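Local atomic coordinates of manganese-dependent inorganic pyrophosphatase (Methanocaldococcus jannaschii, PDB entry 2EB0), a protein that hydrolyses inorganic diphosphate to two phosphate ions, using two manganese ions per subunit. Residues Asn9-Ser14 / Ile145-Leu150; Ile62-His67 / Ser71-Asp76; Asp87-Gly92 / Asp202-Asp207; Leu248-Ile253 / Pro299-Ala304. One frame throughout, in Å; residues are numbered along the deposited sequence.

Interaction 1: residues Asn9-Ser14 / Ile145-Leu150; sequences NPDTDS and ISDTVL. With MN (manganese (II) ion), chain E; MN (manganese (II) ion), chain F.
Asp13 and Asp147 meet through a shared metal: Asp13 OD1 binds the manganese ion of chain E at 2.1 Å and Asp147 OD2 binds it at 2.4 Å. Asp13 OD1 takes a further hydrogen bond from Thr109 N. The cation draws these two oxygens, Asp13 OD1 and Asp147 OD2, to 3.2 Å, with the side chains crossing at about a right angle and the carboxylate planes 63° apart. Asp66 and His88 complete the protein ligands of this ion. Asp11 OD2 reaches the neighbouring manganese of chain F at 2.3 Å, alongside His7 and Asp66. This is the dinuclear centre of a family II pyrophosphatase: Asp11 and Asp13 sit at the N-terminal start of helix 12-25, and Asp147 comes from the last turn of helix 134-148. In the next shell Asp11 also acts as N-cap. Its CG lies between the backbone N and the carbonyl carbon (chi1 48°), which turns OD1 back to accept from Ser14 N at 2.9 Å while OD2 faces the metal. A water links three groups, accepting from Asp13 N and donating to Asp147 OD1 (2.8 Å from the water oxygen) and to Ser146 OG. Further out, Thr12 CB rests on Ser146 OG at 3.9 Å; Thr12 OG1 and Ser146 OG are both hydrogen-bonded to Glu38.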
loop_
_atom_site.group_PDB
_atom_site.type_symbol
_atom_site.label_atom_id
_atom_site.label_comp_id
_atom_site.label_asym_id
_atom_site.label_seq_id
_atom_site.Cartn_x
_atom_site.Cartn_y
_atom_site.Cartn_z
ATOM N N ASN B 9 -15.908 14.804 -1.264
ATOM C CA ASN B 9 -16.377 15.131 -2.612
ATOM C C ASN B 9 -16.496 13.813 -3.373
ATOM O O ASN B 9 -15.899 13.629 -4.433
ATOM C CB ASN B 9 -15.402 16.069 -3.334
ATOM C CG ASN B 9 -15.307 17.433 -2.670
ATOM O OD1 ASN B 9 -16.282 17.933 -2.108
ATOM N ND2 ASN B 9 -14.135 18.050 -2.750
ATOM N N PRO B 10 -17.287 12.880 -2.830
ATOM C CA PRO B 10 -17.519 11.550 -3.398
ATOM C C PRO B 10 -18.019 11.473 -4.837
ATOM O O PRO B 10 -18.885 12.237 -5.257
ATOM C CB PRO B 10 -18.519 10.936 -2.423
ATOM C CG PRO B 10 -19.328 12.127 -1.998
ATOM C CD PRO B 10 -18.243 13.148 -1.739
ATOM N N ASP B 11 -17.443 10.554 -5.599
ATOM C CA ASP B 11 -17.896 10.332 -6.963
ATOM C C ASP B 11 -18.610 8.989 -6.896
ATOM O O ASP B 11 -18.684 8.373 -5.826
ATOM C CB ASP B 11 -16.733 10.263 -7.946
ATOM C CG ASP B 11 -15.630 9.356 -7.472
ATOM O OD1 ASP B 11 -15.904 8.437 -6.670
ATOM O OD2 ASP B 11 -14.482 9.561 -7.916
ATOM N N THR B 12 -19.128 8.536 -8.029
ATOM C CA THR B 12 -19.849 7.279 -8.076
ATOM C C THR B 12 -19.040 6.078 -7.611
ATOM O O THR B 12 -19.587 5.198 -6.949
ATOM C CB THR B 12 -20.374 7.014 -9.490
ATOM O OG1 THR B 12 -21.334 8.020 -9.818
ATOM C CG2 THR B 12 -21.028 5.632 -9.579
ATOM N N ASP B 13 -17.753 6.035 -7.954
ATOM C CA ASP B 13 -16.912 4.908 -7.544
ATOM C C ASP B 13 -16.883 4.842 -6.021
ATOM O O ASP B 13 -17.107 3.789 -5.442
ATOM C CB ASP B 13 -15.475 5.053 -8.073
ATOM C CG ASP B 13 -14.653 3.776 -7.899
ATOM O OD1 ASP B 13 -13.411 3.857 -7.883
ATOM O OD2 ASP B 13 -15.236 2.680 -7.786
ATOM N N SER B 14 -16.617 5.980 -5.384
ATOM C CA SER B 14 -16.569 6.072 -3.929
ATOM C C SER B 14 -17.864 5.626 -3.246
ATOM O O SER B 14 -17.826 4.974 -2.203
ATOM C CB SER B 14 -16.263 7.513 -3.502
ATOM O OG SER B 14 -14.879 7.697 -3.253
ATOM N N ILE B 145 -17.826 2.395 -15.383
ATOM C CA ILE B 145 -18.059 3.297 -16.495
ATOM C C ILE B 145 -17.718 4.733 -16.111
ATOM O O ILE B 145 -17.108 5.469 -16.888
ATOM C CB ILE B 145 -19.528 3.253 -16.950
ATOM C CG1 ILE B 145 -19.803 1.927 -17.666
ATOM C CG2 ILE B 145 -19.837 4.458 -17.851
ATOM C CD1 ILE B 145 -21.276 1.631 -17.886
ATOM N N SER B 146 -18.123 5.129 -14.913
ATOM C CA SER B 146 -17.879 6.479 -14.446
ATOM C C SER B 146 -16.402 6.777 -14.307
ATOM O O SER B 146 -15.909 7.776 -14.819
ATOM C CB SER B 146 -18.562 6.699 -13.098
ATOM O OG SER B 146 -18.136 7.930 -12.536
ATOM N N ASP B 147 -15.693 5.897 -13.616
ATOM C CA ASP B 147 -14.272 6.096 -13.384
ATOM C C ASP B 147 -13.397 6.058 -14.637
ATOM O O ASP B 147 -12.406 6.781 -14.730
ATOM C CB ASP B 147 -13.784 5.074 -12.366
ATOM C CG ASP B 147 -13.331 5.721 -11.082
ATOM O OD1 ASP B 147 -13.979 6.695 -10.642
ATOM O OD2 ASP B 147 -12.331 5.255 -10.508
ATOM N N THR B 148 -13.763 5.220 -15.597
ATOM C CA THR B 148 -12.987 5.116 -16.816
ATOM C C THR B 148 -13.500 6.075 -17.882
ATOM O O THR B 148 -12.891 6.211 -18.936
ATOM C CB THR B 148 -13.019 3.680 -17.378
ATOM O OG1 THR B 148 -14.372 3.296 -17.678
ATOM C CG2 THR B 148 -12.429 2.724 -16.372
ATOM N N VAL B 149 -14.600 6.763 -17.593
ATOM C CA VAL B 149 -15.192 7.678 -18.561
ATOM C C VAL B 149 -15.517 6.845 -19.803
ATOM O O VAL B 149 -15.097 7.158 -20.924
ATOM C CB VAL B 149 -14.220 8.811 -18.958
ATOM C CG1 VAL B 149 -14.964 9.865 -19.768
ATOM C CG2 VAL B 149 -13.584 9.419 -17.709
ATOM N N LEU B 150 -16.267 5.776 -19.578
ATOM C CA LEU B 150 -16.667 4.856 -20.631
ATOM C C LEU B 150 -15.452 4.275 -21.349
ATOM O O LEU B 150 -15.374 4.279 -22.578
ATOM C CB LEU B 150 -17.590 5.548 -21.637
ATOM C CG LEU B 150 -18.833 4.756 -22.070
ATOM C CD1 LEU B 150 -19.294 5.260 -23.427
ATOM C CD2 LEU B 150 -18.531 3.276 -22.160
HETATM MN MN MN E . -12.200 5.606 -8.150
HETATM MN MN MN F . -13.055 8.465 -6.543
HETATM O O HOH W 1 -16.563 7.481 -10.092
#

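Interaction 2: residues Ile62-His67 / Ser71-Asp76; sequences IILVDH and SQSFDD. With MN (manganese (II) ion), chain F; MN (manganese (II) ion), chain E.
His67 crosses to residues 71-76 through its imidazole. Its CB faces the Gln72 side chain. CG then sits between the backbone N and the carbonyl carbon (chi1 76°), which folds the ring back over its own strand end, where ND1 donates to Val65 O at 3.0 Å. That oxygen lies in the ring plane, although ND1 stands well above the plane of the carbonyl. On the other edge, CD2 meets Ser73 CB at 3.6 Å, and NE2 is hydrogen-bonded to Ser73 OG at 3.0 Å, nearly straight at 168°; either could be the donor. Bonds at both nitrogens probably fix the ring's rotation. A leucine in its place would probably leave the Ser73 hydroxyl and Val65 O without these partners and the loop less firmly tied to the strand. Ser73 OG also touches Leu64 CD2 (3.5 Å), which comes to the edge of the Phe74 ring, while Ile62 CD1 reaches Phe74 CZ at 3.5 Å. The neighbour of His67, Asp66, bridges both manganese ions, OD1 to one and OD2 to the other. Strand 61-65 runs between parallel strands 2-5 and 81-87 of the DHH domain; Ile63 and Val65 face helix 12-25, whereas the loop covers the other side of the strand, with Phe74 also packing on Val5, Ile54 and Ala57.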
loop_
_atom_site.group_PDB
_atom_site.type_symbol
_atom_site.label_atom_id
_atom_site.label_comp_id
_atom_site.label_asym_id
_atom_site.label_seq_id
_atom_site.Cartn_x
_atom_site.Cartn_y
_atom_site.Cartn_z
ATOM N N ILE B 62 -12.778 1.994 10.776
ATOM C CA ILE B 62 -12.842 2.420 9.393
ATOM C C ILE B 62 -12.201 1.533 8.334
ATOM O O ILE B 62 -11.133 0.946 8.528
ATOM C CB ILE B 62 -12.225 3.821 9.255
ATOM C CG1 ILE B 62 -12.927 4.801 10.203
ATOM C CG2 ILE B 62 -12.309 4.287 7.815
ATOM C CD1 ILE B 62 -14.379 5.089 9.852
ATOM N N ILE B 63 -12.894 1.449 7.207
ATOM C CA ILE B 63 -12.432 0.724 6.039
ATOM C C ILE B 63 -12.568 1.753 4.921
ATOM O O ILE B 63 -13.684 2.139 4.543
ATOM C CB ILE B 63 -13.310 -0.491 5.704
ATOM C CG1 ILE B 63 -13.042 -1.618 6.704
ATOM C CG2 ILE B 63 -13.010 -0.961 4.295
ATOM C CD1 ILE B 63 -13.852 -2.866 6.461
ATOM N N LEU B 64 -11.430 2.209 4.411
ATOM C CA LEU B 64 -11.421 3.206 3.355
ATOM C C LEU B 64 -11.431 2.571 1.977
ATOM O O LEU B 64 -10.758 1.573 1.744
ATOM C CB LEU B 64 -10.186 4.090 3.484
ATOM C CG LEU B 64 -10.011 4.807 4.824
ATOM C CD1 LEU B 64 -8.688 5.571 4.815
ATOM C CD2 LEU B 64 -11.184 5.759 5.057
ATOM N N VAL B 65 -12.225 3.147 1.081
ATOM C CA VAL B 65 -12.290 2.690 -0.299
ATOM C C VAL B 65 -12.080 3.887 -1.201
ATOM O O VAL B 65 -12.481 5.001 -0.874
ATOM C CB VAL B 65 -13.658 2.067 -0.689
ATOM C CG1 VAL B 65 -13.815 0.702 -0.049
ATOM C CG2 VAL B 65 -14.799 3.003 -0.282
ATOM N N ASP B 66 -11.398 3.654 -2.313
ATOM C CA ASP B 66 -11.197 4.682 -3.312
ATOM C C ASP B 66 -10.306 5.853 -2.950
ATOM O O ASP B 66 -10.381 6.893 -3.596
ATOM C CB ASP B 66 -12.550 5.229 -3.743
ATOM C CG ASP B 66 -12.527 5.764 -5.144
ATOM O OD1 ASP B 66 -13.363 6.632 -5.453
ATOM O OD2 ASP B 66 -11.681 5.299 -5.939
ATOM N N HIS B 67 -9.493 5.710 -1.910
ATOM C CA HIS B 67 -8.586 6.780 -1.541
ATOM C C HIS B 67 -7.592 6.334 -0.479
ATOM O O HIS B 67 -7.859 5.426 0.313
ATOM C CB HIS B 67 -9.351 8.041 -1.093
ATOM C CG HIS B 67 -9.943 7.960 0.283
ATOM N ND1 HIS B 67 -10.992 7.124 0.599
ATOM C CD2 HIS B 67 -9.659 8.653 1.415
ATOM C CE1 HIS B 67 -11.331 7.306 1.865
ATOM N NE2 HIS B 67 -10.538 8.228 2.383
ATOM N N SER B 71 -5.685 14.116 3.395
ATOM C CA SER B 71 -6.479 15.290 3.063
ATOM C C SER B 71 -7.765 15.026 2.268
ATOM O O SER B 71 -8.490 15.963 1.940
ATOM C CB SER B 71 -5.610 16.325 2.338
ATOM O OG SER B 71 -4.732 15.709 1.415
ATOM N N GLN B 72 -8.053 13.761 1.975
ATOM C CA GLN B 72 -9.261 13.391 1.237
ATOM C C GLN B 72 -10.159 12.499 2.098
ATOM O O GLN B 72 -11.234 12.078 1.665
ATOM C CB GLN B 72 -8.890 12.632 -0.042
ATOM C CG GLN B 72 -7.936 13.362 -0.959
ATOM C CD GLN B 72 -7.385 12.470 -2.058
ATOM O OE1 GLN B 72 -6.407 12.820 -2.721
ATOM N NE2 GLN B 72 -8.011 11.311 -2.260
ATOM N N SER B 73 -9.709 12.222 3.318
ATOM C CA SER B 73 -10.433 11.356 4.241
ATOM C C SER B 73 -10.860 12.151 5.476
ATOM O O SER B 73 -10.857 13.383 5.447
ATOM C CB SER B 73 -9.524 10.186 4.640
ATOM O OG SER B 73 -10.254 9.112 5.208
ATOM N N PHE B 74 -11.231 11.452 6.550
ATOM C CA PHE B 74 -11.647 12.114 7.791
ATOM C C PHE B 74 -10.540 13.035 8.274
ATOM O O PHE B 74 -9.362 12.696 8.176
ATOM C CB PHE B 74 -11.895 11.112 8.928
ATOM C CG PHE B 74 -12.964 10.102 8.655
ATOM C CD1 PHE B 74 -12.676 8.938 7.950
ATOM C CD2 PHE B 74 -14.242 10.277 9.170
ATOM C CE1 PHE B 74 -13.645 7.959 7.767
ATOM C CE2 PHE B 74 -15.222 9.302 8.993
ATOM C CZ PHE B 74 -14.923 8.139 8.293
ATOM N N ASP B 75 -10.918 14.184 8.824
ATOM C CA ASP B 75 -9.937 15.131 9.347
ATOM C C ASP B 75 -9.258 14.496 10.555
ATOM O O ASP B 75 -8.113 14.800 10.870
ATOM C CB ASP B 75 -10.622 16.427 9.778
ATOM C CG ASP B 75 -11.422 17.060 8.662
ATOM O OD1 ASP B 75 -10.825 17.402 7.621
ATOM O OD2 ASP B 75 -12.649 17.215 8.828
ATOM N N ASP B 76 -9.981 13.599 11.214
ATOM C CA ASP B 76 -9.491 12.901 12.390
ATOM C C ASP B 76 -9.369 11.400 12.147
ATOM O O ASP B 76 -9.719 10.595 13.017
ATOM C CB ASP B 76 -10.445 13.134 13.565
ATOM C CG ASP B 76 -11.874 12.689 13.260
ATOM O OD1 ASP B 76 -12.692 12.642 14.199
ATOM O OD2 ASP B 76 -12.186 12.396 12.083
HETATM MN MN MN F . -13.055 8.465 -6.543
HETATM MN MN MN E . -12.200 5.606 -8.150
#

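Interaction 3: residues Asp87-Gly92 / Asp202-Asp207; sequences DHHKVG and DFKNFD. With MN (manganese (II) ion), chain E.
Apolar contact is slight: Lys90 CE approaches Phe206 CD2 at 4.2 Å, the two side chains crossing obliquely. Lys90 runs out extended and bends at its end (chi4 69°), bringing NZ to a water 2.9 Å away that probably donates in turn to Asp207 O. Among charged and ionisable groups, Lys204 NZ stands 4.4 Å from His89 NE2, without a bond. The contact spans the cleft between the DHH and DHHA2 domains, where family II pyrophosphatases place their active site, and residues 87-89 spell the Asp-His-His motif that names the DHH family. Hydrogen bonds lie within that motif. Asp87 OD2 accepts two: one from His89 ND1 at 2.6 Å, on the syn side and in the plane of the imidazole, and one from His88 N at 2.6 Å, from above the carboxylate plane. An alanine in place of His89 would probably cost Asp87 one of these two donors and open a gap facing Lys204. Metal binding falls to His88, whose NE2 holds the manganese of chain E at 2.3 Å while ND1 bonds to Val106 O. From Lys90 onward the loop meets the second subunit, Val91 N donating to Thr95 OG1 of that chain.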
loop_
_atom_site.group_PDB
_atom_site.type_symbol
_atom_site.label_atom_id
_atom_site.label_comp_id
_atom_site.label_asym_id
_atom_site.label_seq_id
_atom_site.Cartn_x
_atom_site.Cartn_y
_atom_site.Cartn_z
ATOM N N ASP B 87 -8.311 0.196 -2.710
ATOM C CA ASP B 87 -8.204 1.346 -3.596
ATOM C C ASP B 87 -7.574 1.062 -4.961
ATOM O O ASP B 87 -7.299 -0.088 -5.318
ATOM C CB ASP B 87 -7.361 2.379 -2.845
ATOM C CG ASP B 87 -7.444 3.756 -3.432
ATOM O OD1 ASP B 87 -6.603 4.581 -3.029
ATOM O OD2 ASP B 87 -8.333 4.022 -4.274
ATOM N N HIS B 88 -7.377 2.124 -5.733
ATOM C CA HIS B 88 -6.725 2.016 -7.025
ATOM C C HIS B 88 -5.943 3.304 -7.305
ATOM O O HIS B 88 -5.661 3.650 -8.449
ATOM C CB HIS B 88 -7.730 1.710 -8.149
ATOM C CG HIS B 88 -8.677 2.826 -8.455
ATOM N ND1 HIS B 88 -8.844 3.324 -9.731
ATOM C CD2 HIS B 88 -9.560 3.490 -7.675
ATOM C CE1 HIS B 88 -9.791 4.242 -9.724
ATOM N NE2 HIS B 88 -10.244 4.359 -8.488
ATOM N N HIS B 89 -5.597 4.010 -6.239
ATOM C CA HIS B 89 -4.806 5.227 -6.361
ATOM C C HIS B 89 -3.432 4.900 -5.805
ATOM O O HIS B 89 -3.200 3.788 -5.329
ATOM C CB HIS B 89 -5.416 6.373 -5.551
ATOM C CG HIS B 89 -6.764 6.801 -6.030
ATOM N ND1 HIS B 89 -7.920 6.127 -5.700
ATOM C CD2 HIS B 89 -7.139 7.819 -6.843
ATOM C CE1 HIS B 89 -8.951 6.710 -6.289
ATOM N NE2 HIS B 89 -8.504 7.739 -6.989
ATOM N N LYS B 90 -2.523 5.862 -5.882
ATOM C CA LYS B 90 -1.171 5.700 -5.359
ATOM C C LYS B 90 -1.285 5.572 -3.840
ATOM O O LYS B 90 -2.307 5.933 -3.266
ATOM C CB LYS B 90 -0.343 6.947 -5.678
ATOM C CG LYS B 90 -0.805 8.182 -4.909
ATOM C CD LYS B 90 -0.270 9.455 -5.541
ATOM C CE LYS B 90 -0.545 10.676 -4.678
ATOM N NZ LYS B 90 0.268 10.667 -3.427
ATOM N N VAL B 91 -0.245 5.064 -3.188
ATOM C CA VAL B 91 -0.277 4.965 -1.738
ATOM C C VAL B 91 0.052 6.356 -1.186
ATOM O O VAL B 91 1.091 6.938 -1.514
ATOM C CB VAL B 91 0.759 3.962 -1.200
ATOM C CG1 VAL B 91 0.738 3.982 0.321
ATOM C CG2 VAL B 91 0.445 2.559 -1.718
ATOM N N GLY B 92 -0.841 6.895 -0.365
ATOM C CA GLY B 92 -0.609 8.209 0.201
ATOM C C GLY B 92 -0.785 8.237 1.706
ATOM O O GLY B 92 -0.661 9.291 2.319
ATOM N N ASP B 202 -15.638 18.086 -7.663
ATOM C CA ASP B 202 -14.634 17.027 -7.715
ATOM C C ASP B 202 -13.224 17.535 -7.456
ATOM O O ASP B 202 -12.307 17.278 -8.228
ATOM C CB ASP B 202 -14.714 16.327 -9.079
ATOM C CG ASP B 202 -13.746 15.170 -9.206
ATOM O OD1 ASP B 202 -13.604 14.397 -8.237
ATOM O OD2 ASP B 202 -13.137 15.023 -10.284
ATOM N N PHE B 203 -13.057 18.246 -6.349
ATOM C CA PHE B 203 -11.764 18.802 -5.985
ATOM C C PHE B 203 -11.041 17.878 -5.012
ATOM O O PHE B 203 -11.597 17.491 -3.984
ATOM C CB PHE B 203 -11.959 20.173 -5.335
ATOM C CG PHE B 203 -10.759 21.054 -5.417
ATOM C CD1 PHE B 203 -10.637 21.984 -6.444
ATOM C CD2 PHE B 203 -9.736 20.947 -4.482
ATOM C CE1 PHE B 203 -9.506 22.796 -6.542
ATOM C CE2 PHE B 203 -8.599 21.756 -4.571
ATOM C CZ PHE B 203 -8.485 22.682 -5.605
ATOM N N LYS B 204 -9.802 17.528 -5.340
ATOM C CA LYS B 204 -8.998 16.657 -4.488
ATOM C C LYS B 204 -7.804 17.425 -3.939
ATOM O O LYS B 204 -7.181 18.211 -4.652
ATOM C CB LYS B 204 -8.499 15.447 -5.284
ATOM C CG LYS B 204 -9.538 14.383 -5.535
ATOM C CD LYS B 204 -9.259 13.149 -4.686
ATOM C CE LYS B 204 -10.336 12.083 -4.866
ATOM N NZ LYS B 204 -10.443 11.627 -6.278
ATOM N N ASN B 205 -7.495 17.202 -2.669
ATOM C CA ASN B 205 -6.364 17.866 -2.032
ATOM C C ASN B 205 -5.248 16.865 -1.805
ATOM O O ASN B 205 -5.517 15.702 -1.518
ATOM C CB ASN B 205 -6.799 18.478 -0.705
ATOM C CG ASN B 205 -7.766 19.616 -0.894
ATOM O OD1 ASN B 205 -7.552 20.484 -1.737
ATOM N ND2 ASN B 205 -8.834 19.627 -0.108
ATOM N N PHE B 206 -4.001 17.305 -1.950
ATOM C CA PHE B 206 -2.850 16.416 -1.759
ATOM C C PHE B 206 -1.734 17.067 -0.964
ATOM O O PHE B 206 -1.700 18.288 -0.779
ATOM C CB PHE B 206 -2.211 16.000 -3.093
ATOM C CG PHE B 206 -3.150 15.349 -4.061
ATOM C CD1 PHE B 206 -4.077 16.108 -4.774
ATOM C CD2 PHE B 206 -3.099 13.974 -4.273
ATOM C CE1 PHE B 206 -4.942 15.509 -5.685
ATOM C CE2 PHE B 206 -3.957 13.358 -5.178
ATOM C CZ PHE B 206 -4.884 14.126 -5.889
ATOM N N ASP B 207 -0.807 16.227 -0.515
ATOM C CA ASP B 207 0.366 16.695 0.193
ATOM C C ASP B 207 1.534 16.191 -0.650
ATOM O O ASP B 207 1.806 14.990 -0.688
ATOM C CB ASP B 207 0.459 16.097 1.594
ATOM C CG ASP B 207 1.672 16.606 2.359
ATOM O OD1 ASP B 207 2.023 16.018 3.405
ATOM O OD2 ASP B 207 2.275 17.605 1.918
HETATM MN MN MN E . -12.200 5.606 -8.150
HETATM O O HOH W 2 -0.088 13.129 -2.012
#

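Interaction 4: residues Leu248-Ile253 / Pro299-Ala304; sequences LIVFLI and PPLERA
Leu301 meets Leu248 and Val250 with both of its methyls. Its CD1 comes tip to tip with Leu248 CD2 at 4.1 Å; its CD2 lies 4.2 Å from the same Leu248 methyl and 4.4 Å from Val250 CG2. Both leucines place CG roughly anti to the backbone N (chi1 -155° for Leu301, 166° for Leu248), which carries their methyls across the space between the backbones: Val250 CA and Leu301 CA, the closest such pair, are 10.2 Å apart. The contact is purely apolar, and one leucine of the helix straddles two alternate residues of the strand. It is helix-on-sheet packing in the DHHA2 domain, where strand 248-255 lies between strands 211-220 and 260-267 of a mixed sheet. Strand alternation sends Ile249 to the other face, against Phe203. Around the touching methyls, Ile215 and Ala275 also pack on Leu301, and Phe272 on Val250. Helix 293-306 is kinked at Pro299 and Pro300, which have no N-H to give to the preceding turn; within the segment Arg303 N bonds to Pro299 O at 3.0 Å. The Arg303 guanidinium lays one face over that same carbonyl oxygen. Pro299 of this helix packs on Glu97 of the second subunit.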
loop_
_atom_site.group_PDB
_atom_site.type_symbol
_atom_site.label_atom_id
_atom_site.label_comp_id
_atom_site.label_asym_id
_atom_site.label_seq_id
_atom_site.Cartn_x
_atom_site.Cartn_y
_atom_site.Cartn_z
ATOM N N LEU B 248 -0.184 25.255 -4.674
ATOM C CA LEU B 248 -0.582 25.168 -6.081
ATOM C C LEU B 248 -1.948 24.530 -6.306
ATOM O O LEU B 248 -2.357 23.607 -5.584
ATOM C CB LEU B 248 0.447 24.358 -6.880
ATOM C CG LEU B 248 0.022 23.888 -8.281
ATOM C CD1 LEU B 248 -0.042 25.064 -9.257
ATOM C CD2 LEU B 248 1.010 22.835 -8.773
ATOM N N ILE B 249 -2.644 25.024 -7.326
ATOM C CA ILE B 249 -3.953 24.501 -7.700
ATOM C C ILE B 249 -4.038 24.360 -9.220
ATOM O O ILE B 249 -3.658 25.266 -9.970
ATOM C CB ILE B 249 -5.119 25.407 -7.218
ATOM C CG1 ILE B 249 -5.291 25.278 -5.701
ATOM C CG2 ILE B 249 -6.414 25.006 -7.925
ATOM C CD1 ILE B 249 -6.471 26.053 -5.140
ATOM N N VAL B 250 -4.518 23.199 -9.652
ATOM C CA VAL B 250 -4.686 22.874 -11.062
ATOM C C VAL B 250 -6.126 22.394 -11.217
ATOM O O VAL B 250 -6.583 21.541 -10.452
ATOM C CB VAL B 250 -3.735 21.731 -11.489
ATOM C CG1 VAL B 250 -4.023 21.308 -12.925
ATOM C CG2 VAL B 250 -2.291 22.171 -11.331
ATOM N N PHE B 251 -6.846 22.963 -12.181
ATOM C CA PHE B 251 -8.221 22.564 -12.429
ATOM C C PHE B 251 -8.303 22.062 -13.854
ATOM O O PHE B 251 -7.998 22.795 -14.802
ATOM C CB PHE B 251 -9.181 23.729 -12.265
ATOM C CG PHE B 251 -10.613 23.305 -12.171
ATOM C CD1 PHE B 251 -11.124 22.814 -10.977
ATOM C CD2 PHE B 251 -11.445 23.359 -13.287
ATOM C CE1 PHE B 251 -12.443 22.381 -10.891
ATOM C CE2 PHE B 251 -12.763 22.928 -13.212
ATOM C CZ PHE B 251 -13.263 22.436 -12.009
ATOM N N LEU B 252 -8.726 20.814 -13.997
ATOM C CA LEU B 252 -8.819 20.185 -15.303
ATOM C C LEU B 252 -10.189 20.286 -15.959
ATOM O O LEU B 252 -11.173 19.722 -15.465
ATOM C CB LEU B 252 -8.435 18.707 -15.191
ATOM C CG LEU B 252 -7.082 18.426 -14.544
ATOM C CD1 LEU B 252 -6.926 16.930 -14.302
ATOM C CD2 LEU B 252 -5.965 18.972 -15.416
ATOM N N ILE B 253 -10.255 21.021 -17.066
ATOM C CA ILE B 253 -11.497 21.117 -17.820
ATOM C C ILE B 253 -11.301 20.000 -18.838
ATOM O O ILE B 253 -10.634 20.187 -19.846
ATOM C CB ILE B 253 -11.631 22.454 -18.549
ATOM C CG1 ILE B 253 -11.698 23.588 -17.528
ATOM C CG2 ILE B 253 -12.880 22.442 -19.422
ATOM C CD1 ILE B 253 -11.759 24.988 -18.152
ATOM N N PRO B 299 1.222 11.942 -10.909
ATOM C CA PRO B 299 2.580 11.400 -11.001
ATOM C C PRO B 299 3.697 12.379 -11.358
ATOM O O PRO B 299 4.686 12.477 -10.633
ATOM C CB PRO B 299 2.434 10.273 -12.027
ATOM C CG PRO B 299 1.022 9.821 -11.814
ATOM C CD PRO B 299 0.284 11.133 -11.702
ATOM N N PRO B 300 3.563 13.109 -12.481
ATOM C CA PRO B 300 4.608 14.063 -12.872
ATOM C C PRO B 300 4.692 15.262 -11.940
ATOM O O PRO B 300 5.767 15.823 -11.729
ATOM C CB PRO B 300 4.196 14.461 -14.285
ATOM C CG PRO B 300 2.713 14.440 -14.194
ATOM C CD PRO B 300 2.445 13.148 -13.439
ATOM N N LEU B 301 3.550 15.641 -11.380
ATOM C CA LEU B 301 3.481 16.776 -10.478
ATOM C C LEU B 301 4.100 16.447 -9.111
ATOM O O LEU B 301 4.918 17.217 -8.597
ATOM C CB LEU B 301 2.028 17.219 -10.326
ATOM C CG LEU B 301 1.767 18.669 -9.928
ATOM C CD1 LEU B 301 2.393 19.627 -10.958
ATOM C CD2 LEU B 301 0.246 18.888 -9.852
ATOM N N GLU B 302 3.726 15.317 -8.516
ATOM C CA GLU B 302 4.320 14.978 -7.224
ATOM C C GLU B 302 5.793 14.625 -7.385
ATOM O O GLU B 302 6.577 14.802 -6.460
ATOM C CB GLU B 302 3.601 13.815 -6.544
ATOM C CG GLU B 302 4.338 13.332 -5.303
ATOM C CD GLU B 302 3.552 12.317 -4.496
ATOM O OE1 GLU B 302 2.938 11.416 -5.106
ATOM O OE2 GLU B 302 3.562 12.422 -3.247
ATOM N N ARG B 303 6.169 14.116 -8.553
ATOM C CA ARG B 303 7.562 13.779 -8.783
ATOM C C ARG B 303 8.362 15.063 -8.888
ATOM O O ARG B 303 9.486 15.138 -8.401
ATOM C CB ARG B 303 7.735 12.947 -10.054
ATOM C CG ARG B 303 7.624 11.449 -9.820
ATOM C CD ARG B 303 8.309 10.672 -10.932
ATOM N NE ARG B 303 7.652 10.875 -12.218
ATOM C CZ ARG B 303 6.493 10.322 -12.560
ATOM N NH1 ARG B 303 5.861 9.523 -11.706
ATOM N NH2 ARG B 303 5.961 10.573 -13.751
ATOM N N ALA B 304 7.778 16.076 -9.518
ATOM C CA ALA B 304 8.452 17.362 -9.655
ATOM C C ALA B 304 8.668 17.979 -8.274
ATOM O O ALA B 304 9.757 18.451 -7.962
ATOM C CB ALA B 304 7.624 18.306 -10.523
#

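In the fold
All four contacts are buried, but their chemistry changes with place. Interactions 1, 2 and 3 converge on the manganese of chain E, and interactions 1 and 2 also on that of chain F; Ser14 OG, probably hydrogen-bonded to Asp66 OD1, joins the first two directly. Interaction 1 is ionic and water-linked, whereas interaction 2 sets a hydrogen-bonded histidine beside an apolar patch on one face of an inner strand of the parallel sheet. Interaction 3 alone pairs the DHH with the DHHA2 domain, sparsely. Interaction 4, about 20 Å from interaction 1 between centres, is plain hydrocarbon packing; it shares the DHHA2 sheet with interaction 3, and both border the second subunit.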